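Non-ribosomal peptide synthetase (Methanobrevibacter ruminantium, PDB 6VTJ) is an archaeal peptide synthetase fragment whose carrier domain holds a 4'-phosphopantetheine arm and whose reductase domain probably releases the tethered peptide by NADPH-dependent reduction. Local coordinates at residues E125-G133 with P210-A218; A134-Y144 with R169-E180. All coordinates share one frame; numbering follows the deposited sequence.

Contact 1 (E125-G133 with P210-A218); sequences ELGNVLLTG and PIDTVINSA
With OG1 of Thr132 held between its backbone N and carbonyl carbon (chi1 74°) and CG of Asn216 swung anti to the nitrogen (chi1 -168°), the hydroxyl and the amide oxygen meet. Thr132 OG1 donates to Asn216 OD1 at 2.7 Å, coming from above the carbonyl plane, and it also accepts the backbone N-H of Ala218. Ser217, next after Asn216, gives its OG to Thr132 O at 2.8 Å, in the carbonyl plane. Asn216 ND2 turns to Gln255 on the next strand. Upstream of this end, 129-132 and 213-216 run as neighbouring parallel strands in the Rossmann-type sheet of the reductase, with 129-132 leading into the glycine-containing turn at Gly133. Their backbone bonds include Leu130 N to Thr213 O and Ile215 N to Leu130 O, both 2.8 Å. Leu130 and Val214 lie side by side on the face covered by Phe244 of helix 229-246; Val129 CG1 meets Ile215 CG1 at 3.9 Å on the other. At the strands' N-terminal ends, Asn128 O takes two N-H groups, from Asp212 and Thr213, while its ND2 donates to Pro210 O at 2.9 Å within the amide plane and its OD1 accepts from Lys153 N. Thr213 OG1 reaches Leu126 O on a lone pair.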
loop_
_atom_site.group_PDB
_atom_site.type_symbol
_atom_site.label_atom_id
_atom_site.label_comp_id
_atom_site.label_asym_id
_atom_site.label_seq_id
_atom_site.Cartn_x
_atom_site.Cartn_y
_atom_site.Cartn_z
ATOM N N GLU A 125 12.177 -17.288 18.001
ATOM C CA GLU A 125 11.353 -18.335 17.413
ATOM C C GLU A 125 10.020 -17.754 16.960
ATOM O O GLU A 125 9.426 -16.927 17.652
ATOM C CB GLU A 125 11.111 -19.475 18.401
ATOM C CG GLU A 125 12.261 -20.455 18.509
ATOM C CD GLU A 125 12.109 -21.396 19.698
ATOM O OE1 GLU A 125 11.446 -21.002 20.687
ATOM O OE2 GLU A 125 12.661 -22.522 19.650
ATOM N N LEU A 126 9.560 -18.185 15.784
ATOM C CA LEU A 126 8.259 -17.737 15.293
ATOM C C LEU A 126 7.125 -18.301 16.144
ATOM O O LEU A 126 6.269 -17.553 16.628
ATOM C CB LEU A 126 8.094 -18.142 13.828
ATOM C CG LEU A 126 6.982 -17.495 13.014
ATOM C CD1 LEU A 126 7.228 -16.025 12.904
ATOM C CD2 LEU A 126 6.934 -18.120 11.637
ATOM N N GLY A 127 7.100 -19.621 16.341
ATOM C CA GLY A 127 6.048 -20.186 17.168
ATOM C C GLY A 127 4.706 -20.197 16.448
ATOM O O GLY A 127 4.626 -20.273 15.219
ATOM N N ASN A 128 3.633 -20.117 17.231
ATOM C CA ASN A 128 2.298 -20.013 16.668
ATOM C C ASN A 128 1.972 -18.561 16.353
ATOM O O ASN A 128 2.264 -17.658 17.141
ATOM C CB ASN A 128 1.262 -20.574 17.636
ATOM C CG ASN A 128 1.550 -22.002 18.032
ATOM O OD1 ASN A 128 2.050 -22.805 17.233
ATOM N ND2 ASN A 128 1.255 -22.324 19.279
ATOM N N VAL A 129 1.320 -18.337 15.218
ATOM C CA VAL A 129 1.131 -16.991 14.688
ATOM C C VAL A 129 -0.340 -16.614 14.741
ATOM O O VAL A 129 -1.207 -17.429 14.419
ATOM C CB VAL A 129 1.673 -16.901 13.249
ATOM C CG1 VAL A 129 1.097 -15.660 12.514
ATOM C CG2 VAL A 129 3.199 -16.898 13.284
ATOM N N LEU A 130 -0.616 -15.388 15.163
ATOM C CA LEU A 130 -1.891 -14.732 14.911
ATOM C C LEU A 130 -1.703 -13.849 13.678
ATOM O O LEU A 130 -0.983 -12.850 13.730
ATOM C CB LEU A 130 -2.335 -13.908 16.117
ATOM C CG LEU A 130 -3.530 -13.008 15.799
ATOM C CD1 LEU A 130 -4.708 -13.893 15.477
ATOM C CD2 LEU A 130 -3.850 -12.058 16.935
ATOM N N LEU A 131 -2.331 -14.223 12.572
ATOM C CA LEU A 131 -2.277 -13.471 11.329
ATOM C C LEU A 131 -3.568 -12.682 11.127
ATOM O O LEU A 131 -4.672 -13.260 11.108
ATOM C CB LEU A 131 -2.050 -14.418 10.147
ATOM C CG LEU A 131 -2.147 -13.825 8.744
ATOM C CD1 LEU A 131 -1.093 -12.734 8.517
ATOM C CD2 LEU A 131 -2.006 -14.933 7.690
ATOM N N THR A 132 -3.424 -11.373 10.949
ATOM C CA THR A 132 -4.528 -10.538 10.504
ATOM C C THR A 132 -4.392 -10.296 9.011
ATOM O O THR A 132 -3.285 -10.280 8.471
ATOM C CB THR A 132 -4.580 -9.177 11.225
ATOM O OG1 THR A 132 -3.541 -8.314 10.734
ATOM C CG2 THR A 132 -4.485 -9.324 12.730
ATOM N N GLY A 133 -5.532 -10.095 8.357
ATOM C CA GLY A 133 -5.552 -9.830 6.938
ATOM C C GLY A 133 -5.323 -11.044 6.072
ATOM O O GLY A 133 -4.808 -10.912 4.953
ATOM N N PRO A 210 -2.331 -20.170 22.747
ATOM C CA PRO A 210 -0.853 -20.135 22.689
ATOM C C PRO A 210 -0.323 -19.400 21.454
ATOM O O PRO A 210 0.108 -19.980 20.451
ATOM C CB PRO A 210 -0.486 -21.623 22.681
ATOM C CG PRO A 210 -1.626 -22.277 22.013
ATOM C CD PRO A 210 -2.857 -21.515 22.443
ATOM N N ILE A 211 -0.339 -18.071 21.541
ATOM C CA ILE A 211 0.072 -17.187 20.461
ATOM C C ILE A 211 1.429 -16.588 20.800
ATOM O O ILE A 211 1.602 -15.964 21.856
ATOM C CB ILE A 211 -0.981 -16.095 20.202
ATOM C CG1 ILE A 211 -2.205 -16.743 19.547
ATOM C CG2 ILE A 211 -0.389 -14.977 19.319
ATOM C CD1 ILE A 211 -3.465 -15.928 19.610
ATOM N N ASP A 212 2.390 -16.774 19.897
ATOM C CA ASP A 212 3.744 -16.266 20.071
ATOM C C ASP A 212 4.058 -15.041 19.231
ATOM O O ASP A 212 4.844 -14.194 19.665
ATOM C CB ASP A 212 4.749 -17.370 19.737
ATOM C CG ASP A 212 4.487 -18.618 20.532
ATOM O OD1 ASP A 212 4.413 -18.493 21.771
ATOM O OD2 ASP A 212 4.329 -19.710 19.938
ATOM N N THR A 213 3.472 -14.922 18.041
ATOM C CA THR A 213 3.770 -13.809 17.147
ATOM C C THR A 213 2.493 -13.319 16.492
ATOM O O THR A 213 1.762 -14.123 15.913
ATOM C CB THR A 213 4.747 -14.213 16.048
ATOM O OG1 THR A 213 5.907 -14.856 16.603
ATOM C CG2 THR A 213 5.151 -12.981 15.244
ATOM N N VAL A 214 2.236 -12.012 16.554
ATOM C CA VAL A 214 1.196 -11.390 15.741
ATOM C C VAL A 214 1.848 -10.859 14.471
ATOM O O VAL A 214 2.875 -10.193 14.536
ATOM C CB VAL A 214 0.489 -10.263 16.503
ATOM C CG1 VAL A 214 -0.569 -9.639 15.608
ATOM C CG2 VAL A 214 -0.138 -10.789 17.791
ATOM N N ILE A 215 1.297 -11.208 13.319
ATOM C CA ILE A 215 1.675 -10.604 12.045
ATOM C C ILE A 215 0.472 -9.822 11.534
ATOM O O ILE A 215 -0.569 -10.403 11.183
ATOM C CB ILE A 215 2.154 -11.647 11.030
ATOM C CG1 ILE A 215 3.279 -12.492 11.660
ATOM C CG2 ILE A 215 2.640 -10.947 9.778
ATOM C CD1 ILE A 215 4.047 -13.367 10.682
ATOM N N ASN A 216 0.612 -8.490 11.515
ATOM C CA ASN A 216 -0.477 -7.581 11.172
ATOM C C ASN A 216 -0.292 -7.110 9.740
ATOM O O ASN A 216 0.430 -6.142 9.462
ATOM C CB ASN A 216 -0.549 -6.397 12.126
ATOM C CG ASN A 216 -1.844 -5.633 11.945
ATOM O OD1 ASN A 216 -2.921 -6.179 12.180
ATOM N ND2 ASN A 216 -1.757 -4.407 11.458
ATOM N N SER A 217 -0.921 -7.838 8.817
ATOM C CA SER A 217 -0.953 -7.444 7.422
ATOM C C SER A 217 -2.304 -6.887 7.014
ATOM O O SER A 217 -2.441 -6.426 5.883
ATOM C CB SER A 217 -0.574 -8.622 6.513
ATOM O OG SER A 217 -1.679 -9.495 6.353
ATOM N N ALA A 218 -3.305 -6.901 7.901
ATOM C CA ALA A 218 -4.556 -6.226 7.592
ATOM C C ALA A 218 -4.286 -4.742 7.444
ATOM O O ALA A 218 -3.631 -4.136 8.298
ATOM C CB ALA A 218 -5.602 -6.447 8.685
HETATM O O HOH W 1 -3.136 -8.920 3.539
#

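Contact 2 (A134-Y144 with R169-E180); sequences ATGFLGIHILY and RLIDVMNDYFDE
Ile140 packs against Val173, Met174, Tyr177 and Phe178, and its branches beyond CB divide these partners among them. CG2 sits over one face of the Tyr177 ring, 3.9 Å from the centroid and 15° off the normal, a CH-pi contact. CG1, anti to the backbone N (chi1 -165°), lies 3.7 Å from Phe178 CZ and also comes near Tyr177 CD2. At the tip, CD1 rests on Val173 CG1 and Met174 CG. Segments 137-144 and 169-177 cross at -86°, and both helices pack on the Rossmann-type sheet, Leu143 and Leu170 each touching strand 154-158. His141 makes an offset edge-to-face pair with Tyr177, and its ring is pinned by ND1 donating to Phe137 O at 2.8 Å and by NE2 meeting Arg324. Farther along, Tyr144 turns its edge to the Phe178 face, CD1 lying over the centre of that ring. Tyr144 OH donates to Glu180 OE2 at 2.5 Å, on the syn lone pair. Tyr177 OH bonds to Lys332 N and to a water that donates to Thr135 O. Both phenol oxygens of this apolar, aromatic core thus have polar partners, and the short phenol-carboxylate bond would probably be strengthened by the glutamate's negative charge.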
loop_
_atom_site.group_PDB
_atom_site.type_symbol
_atom_site.label_atom_id
_atom_site.label_comp_id
_atom_site.label_asym_id
_atom_site.label_seq_id
_atom_site.Cartn_x
_atom_site.Cartn_y
_atom_site.Cartn_z
ATOM N N ALA A 134 -5.699 -12.234 6.553
ATOM C CA ALA A 134 -5.392 -13.460 5.819
ATOM C C ALA A 134 -6.096 -13.540 4.466
ATOM O O ALA A 134 -5.712 -14.371 3.640
ATOM C CB ALA A 134 -5.760 -14.682 6.664
ATOM N N THR A 135 -7.114 -12.711 4.216
ATOM C CA THR A 135 -7.855 -12.763 2.961
ATOM C C THR A 135 -7.360 -11.766 1.930
ATOM O O THR A 135 -7.857 -11.777 0.798
ATOM C CB THR A 135 -9.348 -12.507 3.197
ATOM O OG1 THR A 135 -9.527 -11.233 3.828
ATOM C CG2 THR A 135 -9.911 -13.575 4.084
ATOM N N GLY A 136 -6.432 -10.881 2.293
ATOM C CA GLY A 136 -5.867 -9.974 1.322
ATOM C C GLY A 136 -4.749 -10.651 0.574
ATOM O O GLY A 136 -4.342 -11.768 0.897
ATOM N N PHE A 137 -4.234 -9.941 -0.439
ATOM C CA PHE A 137 -3.199 -10.488 -1.317
ATOM C C PHE A 137 -1.965 -10.923 -0.530
ATOM O O PHE A 137 -1.453 -12.035 -0.714
ATOM C CB PHE A 137 -2.821 -9.441 -2.372
ATOM C CG PHE A 137 -1.889 -9.940 -3.442
ATOM C CD1 PHE A 137 -2.090 -11.169 -4.045
ATOM C CD2 PHE A 137 -0.840 -9.146 -3.890
ATOM C CE1 PHE A 137 -1.224 -11.619 -5.062
ATOM C CE2 PHE A 137 0.037 -9.587 -4.895
ATOM C CZ PHE A 137 -0.164 -10.814 -5.487
ATOM N N LEU A 138 -1.455 -10.050 0.336
ATOM C CA LEU A 138 -0.280 -10.409 1.116
ATOM C C LEU A 138 -0.613 -11.488 2.145
ATOM O O LEU A 138 0.083 -12.508 2.227
ATOM C CB LEU A 138 0.305 -9.165 1.786
ATOM C CG LEU A 138 1.525 -9.431 2.680
ATOM C CD1 LEU A 138 2.653 -10.237 1.944
ATOM C CD2 LEU A 138 2.060 -8.126 3.234
ATOM N N GLY A 139 -1.711 -11.307 2.889
ATOM C CA GLY A 139 -2.012 -12.193 4.009
ATOM C C GLY A 139 -2.175 -13.651 3.619
ATOM O O GLY A 139 -1.712 -14.549 4.337
ATOM N N ILE A 140 -2.839 -13.910 2.485
ATOM C CA ILE A 140 -3.039 -15.281 2.020
ATOM C C ILE A 140 -1.707 -15.937 1.705
ATOM O O ILE A 140 -1.519 -17.141 1.929
ATOM C CB ILE A 140 -3.992 -15.299 0.801
ATOM C CG1 ILE A 140 -4.498 -16.705 0.540
ATOM C CG2 ILE A 140 -3.336 -14.751 -0.472
ATOM C CD1 ILE A 140 -5.256 -17.274 1.686
ATOM N N HIS A 141 -0.755 -15.164 1.207
ATOM C CA HIS A 141 0.527 -15.753 0.865
ATOM C C HIS A 141 1.422 -15.917 2.073
ATOM O O HIS A 141 2.238 -16.844 2.104
ATOM C CB HIS A 141 1.183 -14.910 -0.214
ATOM C CG HIS A 141 0.565 -15.120 -1.557
ATOM N ND1 HIS A 141 -0.395 -14.278 -2.073
ATOM C CD2 HIS A 141 0.727 -16.114 -2.464
ATOM C CE1 HIS A 141 -0.770 -14.722 -3.263
ATOM N NE2 HIS A 141 -0.115 -15.844 -3.515
ATOM N N ILE A 142 1.278 -15.049 3.082
ATOM C CA ILE A 142 1.901 -15.331 4.376
ATOM C C ILE A 142 1.364 -16.645 4.941
ATOM O O ILE A 142 2.121 -17.463 5.465
ATOM C CB ILE A 142 1.687 -14.171 5.365
ATOM C CG1 ILE A 142 2.427 -12.903 4.894
ATOM C CG2 ILE A 142 2.104 -14.606 6.785
ATOM C CD1 ILE A 142 2.198 -11.659 5.761
ATOM N N LEU A 143 0.051 -16.873 4.837
ATOM C CA LEU A 143 -0.512 -18.122 5.343
ATOM C C LEU A 143 0.019 -19.312 4.547
ATOM O O LEU A 143 0.391 -20.351 5.117
ATOM C CB LEU A 143 -2.038 -18.063 5.285
ATOM C CG LEU A 143 -2.812 -19.379 5.375
ATOM C CD1 LEU A 143 -2.551 -20.017 6.724
ATOM C CD2 LEU A 143 -4.300 -19.144 5.180
ATOM N N TYR A 144 0.043 -19.181 3.227
ATOM C CA TYR A 144 0.638 -20.204 2.372
ATOM C C TYR A 144 2.057 -20.552 2.810
ATOM O O TYR A 144 2.367 -21.718 3.081
ATOM C CB TYR A 144 0.633 -19.720 0.931
ATOM C CG TYR A 144 1.142 -20.739 -0.054
ATOM C CD1 TYR A 144 0.356 -21.823 -0.420
ATOM C CD2 TYR A 144 2.402 -20.614 -0.623
ATOM C CE1 TYR A 144 0.804 -22.757 -1.315
ATOM C CE2 TYR A 144 2.861 -21.542 -1.526
ATOM C CZ TYR A 144 2.054 -22.615 -1.874
ATOM O OH TYR A 144 2.497 -23.561 -2.772
ATOM N N ARG A 169 -15.225 -18.856 4.457
ATOM C CA ARG A 169 -14.627 -17.766 3.686
ATOM C C ARG A 169 -13.121 -17.953 3.508
ATOM O O ARG A 169 -12.589 -17.767 2.401
ATOM C CB ARG A 169 -14.905 -16.423 4.364
ATOM C CG ARG A 169 -14.380 -15.265 3.547
ATOM C CD ARG A 169 -14.565 -13.916 4.199
ATOM N NE ARG A 169 -13.938 -12.895 3.366
ATOM C CZ ARG A 169 -13.500 -11.722 3.807
ATOM N NH1 ARG A 169 -13.600 -11.403 5.091
ATOM N NH2 ARG A 169 -12.949 -10.869 2.955
ATOM N N LEU A 170 -12.408 -18.274 4.597
ATOM C CA LEU A 170 -10.977 -18.539 4.477
ATOM C C LEU A 170 -10.708 -19.717 3.548
ATOM O O LEU A 170 -9.785 -19.664 2.727
ATOM C CB LEU A 170 -10.347 -18.790 5.844
ATOM C CG LEU A 170 -8.831 -19.013 5.776
ATOM C CD1 LEU A 170 -8.105 -17.693 5.511
ATOM C CD2 LEU A 170 -8.319 -19.661 7.037
ATOM N N ILE A 171 -11.516 -20.783 3.642
ATOM C CA ILE A 171 -11.313 -21.932 2.760
ATOM C C ILE A 171 -11.511 -21.535 1.300
ATOM O O ILE A 171 -10.765 -21.972 0.407
ATOM C CB ILE A 171 -12.253 -23.081 3.161
ATOM C CG1 ILE A 171 -11.744 -23.741 4.439
ATOM C CG2 ILE A 171 -12.341 -24.091 2.036
ATOM C CD1 ILE A 171 -12.623 -24.854 4.953
ATOM N N ASP A 172 -12.499 -20.683 1.038
ATOM C CA ASP A 172 -12.767 -20.271 -0.335
ATOM C C ASP A 172 -11.628 -19.431 -0.895
ATOM O O ASP A 172 -11.236 -19.604 -2.053
ATOM C CB ASP A 172 -14.076 -19.487 -0.411
ATOM C CG ASP A 172 -14.425 -19.111 -1.829
ATOM O OD1 ASP A 172 -14.534 -20.028 -2.671
ATOM O OD2 ASP A 172 -14.539 -17.906 -2.120
ATOM N N VAL A 173 -11.093 -18.511 -0.092
ATOM C CA VAL A 173 -9.958 -17.708 -0.544
ATOM C C VAL A 173 -8.736 -18.591 -0.784
ATOM O O VAL A 173 -8.005 -18.427 -1.779
ATOM C CB VAL A 173 -9.663 -16.599 0.481
ATOM C CG1 VAL A 173 -8.435 -15.781 0.056
ATOM C CG2 VAL A 173 -10.890 -15.734 0.685
ATOM N N MET A 174 -8.495 -19.547 0.123
ATOM C CA MET A 174 -7.371 -20.464 -0.032
ATOM C C MET A 174 -7.453 -21.203 -1.358
ATOM O O MET A 174 -6.458 -21.311 -2.088
ATOM C CB MET A 174 -7.335 -21.460 1.127
ATOM C CG MET A 174 -6.761 -20.910 2.421
ATOM S SD MET A 174 -7.079 -22.059 3.772
ATOM C CE MET A 174 -5.894 -23.330 3.302
ATOM N N ASN A 175 -8.643 -21.722 -1.689
ATOM C CA ASN A 175 -8.798 -22.419 -2.965
ATOM C C ASN A 175 -8.727 -21.459 -4.149
ATOM O O ASN A 175 -8.288 -21.847 -5.236
ATOM C CB ASN A 175 -10.115 -23.188 -2.982
ATOM C CG ASN A 175 -10.070 -24.427 -2.114
ATOM O OD1 ASN A 175 -9.034 -25.093 -2.001
ATOM N ND2 ASN A 175 -11.197 -24.745 -1.495
ATOM N N ASP A 176 -9.164 -20.214 -3.959
ATOM C CA ASP A 176 -9.003 -19.191 -4.989
ATOM C C ASP A 176 -7.545 -19.012 -5.396
ATOM O O ASP A 176 -7.241 -18.848 -6.586
ATOM C CB ASP A 176 -9.559 -17.864 -4.478
ATOM C CG ASP A 176 -10.793 -17.447 -5.199
ATOM O OD1 ASP A 176 -11.099 -18.099 -6.218
ATOM O OD2 ASP A 176 -11.458 -16.480 -4.750
ATOM N N TYR A 177 -6.631 -19.004 -4.421
ATOM C CA TYR A 177 -5.242 -18.637 -4.691
ATOM C C TYR A 177 -4.297 -19.819 -4.883
ATOM O O TYR A 177 -3.217 -19.638 -5.454
ATOM C CB TYR A 177 -4.696 -17.769 -3.548
ATOM C CG TYR A 177 -5.059 -16.301 -3.650
ATOM C CD1 TYR A 177 -4.391 -15.465 -4.536
ATOM C CD2 TYR A 177 -6.061 -15.747 -2.853
ATOM C CE1 TYR A 177 -4.714 -14.113 -4.636
ATOM C CE2 TYR A 177 -6.387 -14.401 -2.940
ATOM C CZ TYR A 177 -5.704 -13.589 -3.838
ATOM O OH TYR A 177 -6.009 -12.249 -3.943
ATOM N N PHE A 178 -4.632 -21.005 -4.393
ATOM C CA PHE A 178 -3.660 -22.086 -4.339
ATOM C C PHE A 178 -4.032 -23.213 -5.288
ATOM O O PHE A 178 -5.212 -23.559 -5.439
ATOM C CB PHE A 178 -3.523 -22.686 -2.941
ATOM C CG PHE A 178 -3.204 -21.704 -1.865
ATOM C CD1 PHE A 178 -2.705 -20.440 -2.163
ATOM C CD2 PHE A 178 -3.387 -22.064 -0.530
ATOM C CE1 PHE A 178 -2.410 -19.544 -1.166
ATOM C CE2 PHE A 178 -3.089 -21.169 0.486
ATOM C CZ PHE A 178 -2.605 -19.895 0.156
ATOM N N ASP A 179 -2.991 -23.795 -5.885
ATOM C CA ASP A 179 -3.103 -25.093 -6.541
ATOM C C ASP A 179 -3.323 -26.200 -5.520
ATOM O O ASP A 179 -4.259 -26.999 -5.656
ATOM C CB ASP A 179 -1.841 -25.373 -7.357
ATOM C CG ASP A 179 -1.684 -24.434 -8.535
ATOM O OD1 ASP A 179 -2.710 -24.092 -9.175
ATOM O OD2 ASP A 179 -0.526 -24.043 -8.814
ATOM N N GLU A 180 -2.464 -26.267 -4.497
ATOM C CA GLU A 180 -2.671 -27.197 -3.395
ATOM C C GLU A 180 -3.989 -26.914 -2.697
ATOM O O GLU A 180 -4.388 -25.756 -2.520
ATOM C CB GLU A 180 -1.562 -27.090 -2.341
ATOM C CG GLU A 180 -0.171 -27.337 -2.803
ATOM C CD GLU A 180 0.567 -26.046 -2.945
ATOM O OE1 GLU A 180 -0.053 -25.097 -3.458
ATOM O OE2 GLU A 180 1.741 -25.971 -2.544
HETATM O O HOH W 2 -7.247 -11.115 -1.960
#

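How the contacts relate
After the carrier domain and several helices the chain reaches strand 129-132 and passes straight from it through the turn at 133-136 into helix 137-149. Strand 154-158 follows, then helix 166-177, which folds back on helix 137-149 in contact 2 and closes a short loop of 24 residues. The chain goes on through strand 190-194 and helix 201-204 before strand 213-216 returns beside 129-132, closing the longer loop of contact 1. Contact 2 is therefore nested inside contact 1. The two touch where Leu131 CD2 packs 3.4 Å from Gly139 O and Ser217 OG lies against Gly139 CA, so helix 137-149 touches both the strand pair and helix 166-177, which itself lies on strands 154-158 and 190-194.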